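Local atomic coordinates of xyloglucan-specific endo-beta-1,4-glucanase GH12 (Aspergillus niveus, PDB entry 4NPR), a protein that probably hydrolyses internal beta-1,4-glucosidic linkages of xyloglucan with retention of configuration, releasing xyloglucan oligosaccharides. Residues T25-Y39 with Q56-I68. Numbering follows the deposited sequence.
Sequences TQFCDQWGSVTEGNY and QCTTFESLSGNTI. With SO4 (sulfate ion), chain C.
Glu36 lies flat across the ring of Phe60. Its CB meets Leu63 CD2 at 3.8 Å; chi1 (-48°, CG beside the backbone N) sets CG 3.6 Å from the Phe60 ring centroid in a CH-pi contact, and the bend at chi2 (-77°) turns the carboxylate along the same face. There it is stacked 9° from the ring plane, CD near CE2 and CZ, OE1 nearest CZ, OE2 above the CD2-CE2 side. Glutamate suits this place because its aliphatic CG covers the aromatic face. Phe60 also touches Leu41 of strand 39-42, in the facing sheet.

At the hairpin ends Tyr39 OH donates to Asn66 O (2.8 Å) in the carbonyl plane and is also hydrogen-bonded to Val240 N, so the hydroxyl of a buried ring is satisfied. Asn38 ND2 stands 46° out of the side-chain carbonyl plane of Asn66, 3.1 Å from OD1; these short amides link the type II' turns Glu36-Tyr39 and Ser64-Thr67.

Strand 25-27 pairs antiparallel with strand 56-64; Phe27 and Thr58 exchange two backbone hydrogen bonds, and just beyond this edge strand the Cys28-Cys57 disulfide adds a covalent tie. Strand 33-36 belongs to the other sheet, so the contact bridges both layers of the beta-jelly roll sandwich of glycosyl hydrolase family 12.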
loop_
_atom_site.group_PDB
_atom_site.type_symbol
_atom_site.label_atom_id
_atom_site.label_comp_id
_atom_site.label_asym_id
_atom_site.label_seq_id
_atom_site.Cartn_x
_atom_site.Cartn_y
_atom_site.Cartn_z
ATOM N N THR A 25 3.978 16.172 -13.461
ATOM C CA THR A 25 4.237 17.017 -12.275
ATOM C C THR A 25 5.078 16.170 -11.309
ATOM O O THR A 25 4.625 15.113 -10.806
ATOM C CB THR A 25 2.943 17.444 -11.517
ATOM O OG1 THR A 25 1.904 17.789 -12.447
ATOM C CG2 THR A 25 3.212 18.610 -10.527
ATOM N N GLN A 26 6.284 16.672 -11.058
ATOM C CA GLN A 26 7.331 16.001 -10.313
ATOM C C GLN A 26 7.571 16.833 -9.035
ATOM O O GLN A 26 7.672 18.059 -9.099
ATOM C CB GLN A 26 8.552 15.880 -11.241
ATOM C CG GLN A 26 9.916 16.279 -10.692
ATOM C CD GLN A 26 10.746 15.094 -10.217
ATOM O OE1 GLN A 26 10.304 14.318 -9.369
ATOM N NE2 GLN A 26 11.954 14.952 -10.755
ATOM N N PHE A 27 7.608 16.183 -7.873
ATOM C CA PHE A 27 7.837 16.905 -6.614
ATOM C C PHE A 27 8.653 16.038 -5.679
ATOM O O PHE A 27 8.455 14.846 -5.668
ATOM C CB PHE A 27 6.511 17.337 -5.968
ATOM C CG PHE A 27 5.460 16.278 -6.009
ATOM C CD1 PHE A 27 4.659 16.130 -7.122
ATOM C CD2 PHE A 27 5.320 15.384 -4.976
ATOM C CE1 PHE A 27 3.718 15.125 -7.191
ATOM C CE2 PHE A 27 4.368 14.376 -5.035
ATOM C CZ PHE A 27 3.564 14.250 -6.136
ATOM N N CYS A 28 9.546 16.678 -4.914
ATOM C CA CYS A 28 10.580 16.047 -4.041
ATOM C C CYS A 28 10.481 16.329 -2.547
ATOM O O CYS A 28 11.164 15.687 -1.750
ATOM C CB CYS A 28 11.967 16.536 -4.458
ATOM S SG CYS A 28 12.271 16.158 -6.192
ATOM N N ASP A 29 9.657 17.298 -2.174
ATOM C CA ASP A 29 9.527 17.685 -0.785
ATOM C C ASP A 29 8.751 16.634 0.014
ATOM O O ASP A 29 7.908 15.879 -0.517
ATOM C CB ASP A 29 8.875 19.071 -0.642
ATOM C CG ASP A 29 7.509 19.153 -1.328
ATOM O OD1 ASP A 29 7.347 18.496 -2.402
ATOM O OD2 ASP A 29 6.627 19.883 -0.801
ATOM N N GLN A 30 9.075 16.609 1.306
ATOM C CA GLN A 30 8.580 15.599 2.206
ATOM C C GLN A 30 7.066 15.353 2.076
ATOM O O GLN A 30 6.618 14.209 2.022
ATOM C CB GLN A 30 8.935 15.989 3.615
ATOM C CG GLN A 30 8.851 14.826 4.586
ATOM C CD GLN A 30 9.376 15.178 5.965
ATOM O OE1 GLN A 30 9.563 16.349 6.285
ATOM N NE2 GLN A 30 9.636 14.161 6.771
ATOM N N TRP A 31 6.289 16.420 2.002
ATOM C CA TRP A 31 4.826 16.301 1.925
ATOM C C TRP A 31 4.252 16.704 0.586
ATOM O O TRP A 31 3.128 17.102 0.516
ATOM C CB TRP A 31 4.199 17.159 3.020
ATOM C CG TRP A 31 4.897 16.913 4.348
ATOM C CD1 TRP A 31 5.619 17.817 5.113
ATOM C CD2 TRP A 31 4.981 15.649 5.034
ATOM N NE1 TRP A 31 6.111 17.178 6.234
ATOM C CE2 TRP A 31 5.723 15.858 6.208
ATOM C CE3 TRP A 31 4.472 14.378 4.778
ATOM C CZ2 TRP A 31 5.990 14.829 7.104
ATOM C CZ3 TRP A 31 4.740 13.345 5.698
ATOM C CH2 TRP A 31 5.471 13.589 6.838
ATOM N N GLY A 32 5.009 16.590 -0.494
ATOM C CA GLY A 32 4.500 16.896 -1.815
ATOM C C GLY A 32 3.311 16.014 -2.144
ATOM O O GLY A 32 3.310 14.823 -1.799
ATOM N N SER A 33 2.308 16.613 -2.807
ATOM C CA SER A 33 1.154 15.898 -3.394
ATOM C C SER A 33 0.433 16.659 -4.522
ATOM O O SER A 33 0.655 17.839 -4.748
ATOM C CB SER A 33 0.148 15.511 -2.314
ATOM O OG SER A 33 -0.585 16.614 -1.835
ATOM N N VAL A 34 -0.413 15.940 -5.251
ATOM C CA VAL A 34 -1.214 16.482 -6.341
ATOM C C VAL A 34 -2.465 15.659 -6.402
ATOM O O VAL A 34 -2.451 14.492 -6.053
ATOM C CB VAL A 34 -0.520 16.396 -7.724
ATOM C CG1 VAL A 34 0.336 17.614 -7.974
ATOM C CG2 VAL A 34 0.318 15.119 -7.872
ATOM N N THR A 35 -3.531 16.269 -6.871
ATOM C CA THR A 35 -4.837 15.671 -6.934
ATOM C C THR A 35 -5.172 15.409 -8.400
ATOM O O THR A 35 -4.999 16.279 -9.222
ATOM C CB THR A 35 -5.851 16.677 -6.343
ATOM O OG1 THR A 35 -5.504 16.942 -4.972
ATOM C CG2 THR A 35 -7.316 16.186 -6.468
ATOM N N GLU A 36 -5.662 14.229 -8.754
ATOM C CA GLU A 36 -6.022 13.970 -10.140
ATOM C C GLU A 36 -7.208 13.053 -10.151
ATOM O O GLU A 36 -7.171 11.962 -9.607
ATOM C CB GLU A 36 -4.883 13.297 -10.908
ATOM C CG GLU A 36 -3.500 13.913 -10.755
ATOM C CD GLU A 36 -3.245 15.205 -11.568
ATOM O OE1 GLU A 36 -4.124 15.657 -12.368
ATOM O OE2 GLU A 36 -2.120 15.758 -11.388
ATOM N N GLY A 37 -8.259 13.465 -10.815
ATOM C CA GLY A 37 -9.498 12.705 -10.799
ATOM C C GLY A 37 -9.848 12.329 -9.378
ATOM O O GLY A 37 -10.039 13.182 -8.506
ATOM N N ASN A 38 -9.902 11.036 -9.140
ATOM C CA ASN A 38 -10.274 10.558 -7.830
ATOM C C ASN A 38 -9.131 10.162 -6.961
ATOM O O ASN A 38 -9.353 9.518 -5.966
ATOM C CB ASN A 38 -11.230 9.402 -7.996
ATOM C CG ASN A 38 -12.478 9.838 -8.666
ATOM O OD1 ASN A 38 -13.095 10.827 -8.266
ATOM N ND2 ASN A 38 -12.848 9.141 -9.714
ATOM N N TYR A 39 -7.926 10.599 -7.298
ATOM C CA TYR A 39 -6.737 10.222 -6.547
ATOM C C TYR A 39 -6.037 11.483 -6.009
ATOM O O TYR A 39 -6.260 12.572 -6.506
ATOM C CB TYR A 39 -5.788 9.374 -7.420
ATOM C CG TYR A 39 -6.429 8.113 -8.002
ATOM C CD1 TYR A 39 -6.543 6.948 -7.233
ATOM C CD2 TYR A 39 -6.946 8.075 -9.328
ATOM C CE1 TYR A 39 -7.117 5.786 -7.734
ATOM C CE2 TYR A 39 -7.522 6.896 -9.841
ATOM C CZ TYR A 39 -7.607 5.763 -9.028
ATOM O OH TYR A 39 -8.170 4.587 -9.475
ATOM N N GLN A 56 13.950 11.386 -2.294
ATOM C CA GLN A 56 12.960 10.724 -3.113
ATOM C C GLN A 56 12.031 11.729 -3.738
ATOM O O GLN A 56 11.551 12.592 -3.034
ATOM C CB GLN A 56 12.132 9.768 -2.248
ATOM C CG GLN A 56 10.871 9.192 -2.885
ATOM C CD GLN A 56 10.341 8.052 -2.064
ATOM O OE1 GLN A 56 10.902 7.730 -0.999
ATOM N NE2 GLN A 56 9.255 7.412 -2.542
ATOM N N CYS A 57 11.777 11.543 -5.045
ATOM C CA CYS A 57 10.859 12.354 -5.863
ATOM C C CYS A 57 9.818 11.488 -6.541
ATOM O O CYS A 57 10.103 10.405 -7.059
ATOM C CB CYS A 57 11.612 13.110 -6.964
ATOM S SG CYS A 57 12.955 14.142 -6.323
ATOM N N THR A 58 8.600 11.992 -6.556
ATOM C CA THR A 58 7.459 11.272 -7.091
ATOM C C THR A 58 6.948 12.018 -8.315
ATOM O O THR A 58 6.944 13.246 -8.351
ATOM C CB THR A 58 6.401 11.142 -5.978
ATOM O OG1 THR A 58 6.853 10.174 -5.047
ATOM C CG2 THR A 58 5.064 10.685 -6.489
ATOM N N THR A 59 6.510 11.292 -9.338
ATOM C CA THR A 59 6.027 11.959 -10.574
ATOM C C THR A 59 4.697 11.431 -11.041
ATOM O O THR A 59 4.528 10.268 -11.277
ATOM C CB THR A 59 7.041 11.795 -11.734
ATOM O OG1 THR A 59 8.312 12.350 -11.354
ATOM C CG2 THR A 59 6.530 12.472 -13.059
ATOM N N PHE A 60 3.747 12.321 -11.207
ATOM C CA PHE A 60 2.510 11.980 -11.849
ATOM C C PHE A 60 2.729 12.125 -13.334
ATOM O O PHE A 60 3.302 13.106 -13.761
ATOM C CB PHE A 60 1.423 12.926 -11.401
ATOM C CG PHE A 60 0.236 12.942 -12.298
ATOM C CD1 PHE A 60 -0.662 11.900 -12.284
ATOM C CD2 PHE A 60 0.007 14.019 -13.149
ATOM C CE1 PHE A 60 -1.784 11.917 -13.091
ATOM C CE2 PHE A 60 -1.112 14.052 -13.968
ATOM C CZ PHE A 60 -2.013 13.001 -13.939
ATOM N N GLU A 61 2.255 11.157 -14.114
ATOM C CA GLU A 61 2.407 11.182 -15.555
ATOM C C GLU A 61 1.110 11.525 -16.248
ATOM O O GLU A 61 1.069 12.458 -17.032
ATOM C CB GLU A 61 2.850 9.824 -16.083
ATOM C CG GLU A 61 4.236 9.832 -16.652
ATOM C CD GLU A 61 5.255 9.655 -15.577
ATOM O OE1 GLU A 61 5.117 8.652 -14.829
ATOM O OE2 GLU A 61 6.182 10.500 -15.512
ATOM N N SER A 62 0.060 10.748 -15.977
ATOM C CA SER A 62 -1.182 10.862 -16.714
ATOM C C SER A 62 -2.329 10.161 -16.031
ATOM O O SER A 62 -2.135 9.328 -15.166
ATOM C CB SER A 62 -1.006 10.278 -18.121
ATOM O OG SER A 62 -0.737 8.888 -18.084
ATOM N N LEU A 63 -3.533 10.504 -16.449
ATOM C CA LEU A 63 -4.742 9.952 -15.870
ATOM C C LEU A 63 -5.679 9.725 -17.042
ATOM O O LEU A 63 -5.786 10.552 -17.941
ATOM C CB LEU A 63 -5.358 10.928 -14.855
ATOM C CG LEU A 63 -6.721 10.530 -14.268
ATOM C CD1 LEU A 63 -6.665 9.213 -13.504
ATOM C CD2 LEU A 63 -7.309 11.611 -13.369
ATOM N N SER A 64 -6.379 8.610 -17.021
ATOM C CA SER A 64 -7.128 8.201 -18.166
ATOM C C SER A 64 -8.281 7.374 -17.630
ATOM O O SER A 64 -8.093 6.222 -17.188
ATOM C CB SER A 64 -6.190 7.375 -19.052
ATOM O OG SER A 64 -6.873 6.811 -20.140
ATOM N N GLY A 65 -9.473 7.962 -17.662
ATOM C CA GLY A 65 -10.639 7.402 -16.979
ATOM C C GLY A 65 -10.314 7.361 -15.505
ATOM O O GLY A 65 -9.884 8.375 -14.959
ATOM N N ASN A 66 -10.442 6.187 -14.874
ATOM C CA ASN A 66 -9.994 6.039 -13.478
ATOM C C ASN A 66 -8.637 5.353 -13.311
ATOM O O ASN A 66 -8.353 4.847 -12.247
ATOM C CB ASN A 66 -11.049 5.356 -12.612
ATOM C CG ASN A 66 -11.032 5.890 -11.171
ATOM O OD1 ASN A 66 -10.859 7.110 -10.935
ATOM N ND2 ASN A 66 -11.186 4.987 -10.204
ATOM N N THR A 67 -7.795 5.416 -14.346
ATOM C CA THR A 67 -6.453 4.812 -14.360
ATOM C C THR A 67 -5.315 5.828 -14.281
ATOM O O THR A 67 -5.181 6.688 -15.140
ATOM C CB THR A 67 -6.287 4.020 -15.665
ATOM O OG1 THR A 67 -7.329 3.053 -15.731
ATOM C CG2 THR A 67 -4.943 3.320 -15.740
ATOM N N ILE A 68 -4.478 5.703 -13.259
ATOM C CA ILE A 68 -3.386 6.657 -13.033
ATOM C C ILE A 68 -2.054 5.982 -13.378
ATOM O O ILE A 68 -1.914 4.767 -13.177
ATOM C CB ILE A 68 -3.388 7.239 -11.607
ATOM C CG1 ILE A 68 -2.259 8.271 -11.426
ATOM C CG2 ILE A 68 -3.243 6.162 -10.534
ATOM C CD1 ILE A 68 -2.453 9.196 -10.229
HETATM S S SO4 C . -8.373 -0.460 -15.799
HETATM O O1 SO4 C . -8.000 -1.854 -15.445
HETATM O O2 SO4 C . -7.323 0.426 -15.228
HETATM O O3 SO4 C . -8.403 -0.352 -17.286
HETATM O O4 SO4 C . -9.718 -0.101 -15.241
#